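Local coordinates for protein cytidine deaminase (Burkholderia pseudomallei, PDB 3DMO) that probably catalyses the zinc-dependent hydrolytic deamination of cytidine and 2'-deoxycytidine to uridine and 2'-deoxyuridine, salvaging pyrimidines for UMP synthesis, at residues K44-E52 and A62-A73. Numbering follows the deposited sequence.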
# COMPACT_ATOMS: atom_id res chain seq x y z
N LYS A 44 25.09 -2.22 13.49
CA LYS A 44 24.75 -3.17 12.44
C LYS A 44 24.12 -2.45 11.25
O LYS A 44 23.34 -1.51 11.43
CB LYS A 44 23.80 -4.23 12.98
CG LYS A 44 23.71 -5.48 12.14
CD LYS A 44 23.18 -6.64 12.98
CE LYS A 44 23.55 -8.00 12.38
NZ LYS A 44 22.81 -8.27 11.12
N VAL A 45 24.46 -2.89 10.05
CA VAL A 45 23.98 -2.27 8.82
C VAL A 45 23.01 -3.20 8.10
O VAL A 45 23.28 -4.40 7.96
CB VAL A 45 25.16 -1.86 7.90
CG1 VAL A 45 24.66 -1.33 6.56
CG2 VAL A 45 26.00 -0.81 8.59
N PHE A 46 21.88 -2.65 7.67
CA PHE A 46 20.90 -3.40 6.89
C PHE A 46 20.72 -2.76 5.52
O PHE A 46 20.49 -1.55 5.42
CB PHE A 46 19.56 -3.46 7.63
CG PHE A 46 19.59 -4.34 8.84
CD1 PHE A 46 19.22 -5.68 8.75
CD2 PHE A 46 20.01 -3.84 10.07
CE1 PHE A 46 19.27 -6.51 9.87
CE2 PHE A 46 20.05 -4.67 11.19
CZ PHE A 46 19.68 -6.00 11.08
N HIS A 47 20.83 -3.58 4.47
CA HIS A 47 20.58 -3.16 3.09
C HIS A 47 19.09 -3.22 2.79
O HIS A 47 18.38 -4.11 3.26
CB HIS A 47 21.27 -4.11 2.11
CG HIS A 47 22.74 -3.90 1.97
ND1 HIS A 47 23.43 -2.94 2.69
CD2 HIS A 47 23.66 -4.54 1.22
CE1 HIS A 47 24.71 -2.99 2.37
NE2 HIS A 47 24.88 -3.96 1.48
N GLY A 48 18.63 -2.28 1.98
CA GLY A 48 17.29 -2.34 1.42
C GLY A 48 17.35 -1.95 -0.05
O GLY A 48 18.22 -1.17 -0.46
N CYS A 49 16.45 -2.52 -0.83
CA CYS A 49 16.31 -2.14 -2.23
C CYS A 49 14.83 -2.18 -2.57
O CYS A 49 14.03 -2.80 -1.84
CB CYS A 49 17.12 -3.09 -3.12
SG CYS A 49 16.61 -4.81 -2.99
N ASN A 50 14.45 -1.51 -3.65
CA ASN A 50 13.06 -1.61 -4.10
C ASN A 50 12.78 -3.00 -4.67
O ASN A 50 13.68 -3.66 -5.22
CB ASN A 50 12.64 -0.47 -5.03
CG ASN A 50 13.55 -0.30 -6.24
OD1 ASN A 50 14.75 -0.51 -6.17
ND2 ASN A 50 12.96 0.14 -7.36
N VAL A 51 11.56 -3.48 -4.47
CA VAL A 51 11.15 -4.81 -4.93
C VAL A 51 9.80 -4.63 -5.57
O VAL A 51 8.81 -4.37 -4.88
CB VAL A 51 11.07 -5.84 -3.78
CG1 VAL A 51 10.65 -7.21 -4.31
CG2 VAL A 51 12.41 -5.93 -3.03
N GLU A 52 9.78 -4.75 -6.89
CA GLU A 52 8.58 -4.46 -7.66
C GLU A 52 7.68 -5.68 -7.88
O GLU A 52 8.07 -6.82 -7.60
CB GLU A 52 8.95 -3.76 -8.98
CG GLU A 52 9.64 -2.43 -8.74
CD GLU A 52 9.83 -1.56 -9.97
OE1 GLU A 52 10.01 -0.34 -9.78
OE2 GLU A 52 9.83 -2.09 -11.10
N ALA A 62 13.02 0.76 -1.21
CA ALA A 62 14.29 0.47 -0.53
C ALA A 62 14.32 0.82 0.96
O ALA A 62 14.74 -0.01 1.78
CB ALA A 62 15.44 1.18 -1.26
N GLU A 63 13.88 2.03 1.31
CA GLU A 63 13.88 2.51 2.69
C GLU A 63 13.08 1.54 3.56
O GLU A 63 13.52 1.14 4.64
CB GLU A 63 13.25 3.91 2.79
CG GLU A 63 13.92 5.02 1.95
CD GLU A 63 13.32 5.18 0.54
OE1 GLU A 63 13.25 4.19 -0.21
OE2 GLU A 63 12.93 6.31 0.19
N ARG A 64 11.89 1.17 3.08
CA ARG A 64 11.01 0.28 3.83
C ARG A 64 11.54 -1.15 3.90
O ARG A 64 11.44 -1.77 4.95
CB ARG A 64 9.58 0.33 3.30
CG ARG A 64 8.86 1.61 3.72
CD ARG A 64 7.44 1.63 3.19
NE ARG A 64 7.39 2.02 1.79
CZ ARG A 64 6.36 1.82 0.98
NH1 ARG A 64 5.25 1.23 1.43
NH2 ARG A 64 6.42 2.23 -0.28
N THR A 65 12.14 -1.63 2.81
CA THR A 65 12.81 -2.94 2.80
C THR A 65 13.90 -3.02 3.88
O THR A 65 13.94 -3.99 4.65
CB THR A 65 13.41 -3.26 1.42
OG1 THR A 65 12.36 -3.41 0.46
CG2 THR A 65 14.23 -4.56 1.46
N ALA A 66 14.76 -2.00 3.95
CA ALA A 66 15.80 -1.93 4.98
C ALA A 66 15.23 -1.94 6.40
O ALA A 66 15.68 -2.70 7.25
CB ALA A 66 16.70 -0.71 4.77
N LEU A 67 14.22 -1.11 6.65
CA LEU A 67 13.61 -1.03 7.97
C LEU A 67 12.86 -2.31 8.37
O LEU A 67 12.99 -2.77 9.50
CB LEU A 67 12.68 0.18 8.07
CG LEU A 67 13.32 1.57 8.16
CD1 LEU A 67 12.33 2.67 7.71
CD2 LEU A 67 13.83 1.86 9.58
N PHE A 68 12.11 -2.90 7.44
CA PHE A 68 11.39 -4.15 7.73
C PHE A 68 12.37 -5.30 8.03
O PHE A 68 12.10 -6.14 8.91
CB PHE A 68 10.42 -4.54 6.60
CG PHE A 68 9.34 -3.52 6.32
CD1 PHE A 68 8.78 -3.44 5.04
CD2 PHE A 68 8.87 -2.66 7.31
CE1 PHE A 68 7.78 -2.52 4.75
CE2 PHE A 68 7.86 -1.73 7.03
CZ PHE A 68 7.32 -1.66 5.75
N SER A 69 13.50 -5.31 7.32
CA SER A 69 14.56 -6.31 7.54
C SER A 69 15.17 -6.18 8.94
O SER A 69 15.36 -7.17 9.64
CB SER A 69 15.64 -6.19 6.47
OG SER A 69 15.23 -6.77 5.25
N ALA A 70 15.46 -4.95 9.34
CA ALA A 70 15.98 -4.68 10.67
C ALA A 70 14.97 -5.06 11.77
O ALA A 70 15.34 -5.65 12.78
CB ALA A 70 16.39 -3.23 10.81
N LEU A 71 13.70 -4.73 11.56
CA LEU A 71 12.63 -5.13 12.49
C LEU A 71 12.55 -6.65 12.65
O LEU A 71 12.46 -7.16 13.77
CB LEU A 71 11.27 -4.56 12.06
CG LEU A 71 10.75 -3.22 12.62
CD1 LEU A 71 10.18 -3.37 14.02
CD2 LEU A 71 11.80 -2.11 12.61
N ALA A 72 12.60 -7.36 11.53
CA ALA A 72 12.63 -8.83 11.53
C ALA A 72 13.85 -9.42 12.26
O ALA A 72 13.78 -10.54 12.77
CB ALA A 72 12.56 -9.35 10.10
N ALA A 73 14.94 -8.65 12.34
CA ALA A 73 16.13 -9.04 13.08
C ALA A 73 16.06 -8.67 14.57
O ALA A 73 17.00 -8.93 15.31
CB ALA A 73 17.39 -8.45 12.42
O HOH W 1 18.57 -6.34 4.80
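Phe46 lies flat on Ala70 where outer strand 45-49 of the cytidine deaminase sheet meets helix 62-72, whose first turn carries Glu63, the predicted proton donor, beside the zinc ligand Cys61. Strand and helix run roughly antiparallel, at 144°, with their axes 5.4 Å apart at the closest approach. In the apolar part, Ala70 CA sits 3.8 Å from the centroid of the Phe46 ring, a CH-pi contact almost on the ring normal. Phe46 CG is anti to its carbonyl carbon (chi1 -71°), which carries the ring over the last turn of the helix, and Ala73 CB comes obliquely to within 3.6 Å of Phe46 CZ. Further along, backbone meets backbone: the CA atoms of Gly48 and Ala66 are 3.9 Å apart, and Gly48 CA lies 3.6 Å from Ala66 N. Gly48 CA makes a CA-H...O contact with Ala62 O. Among the polar links, one water donates to His47 O; in one of two conformers the Ser69 hydroxyl would meet this water weakly and Ser69 OG of the second subunit, along whose interface the helix lies. Beyond Cys49 the chain enters the predicted substrate-binding segment, where Asn50 ND2 bonds Phe32 O. Ala62 CA and Thr65 OG1 both approach Cys49 O, the hydroxyl at 2.9 Å, though its proton could instead go to Cys61 O.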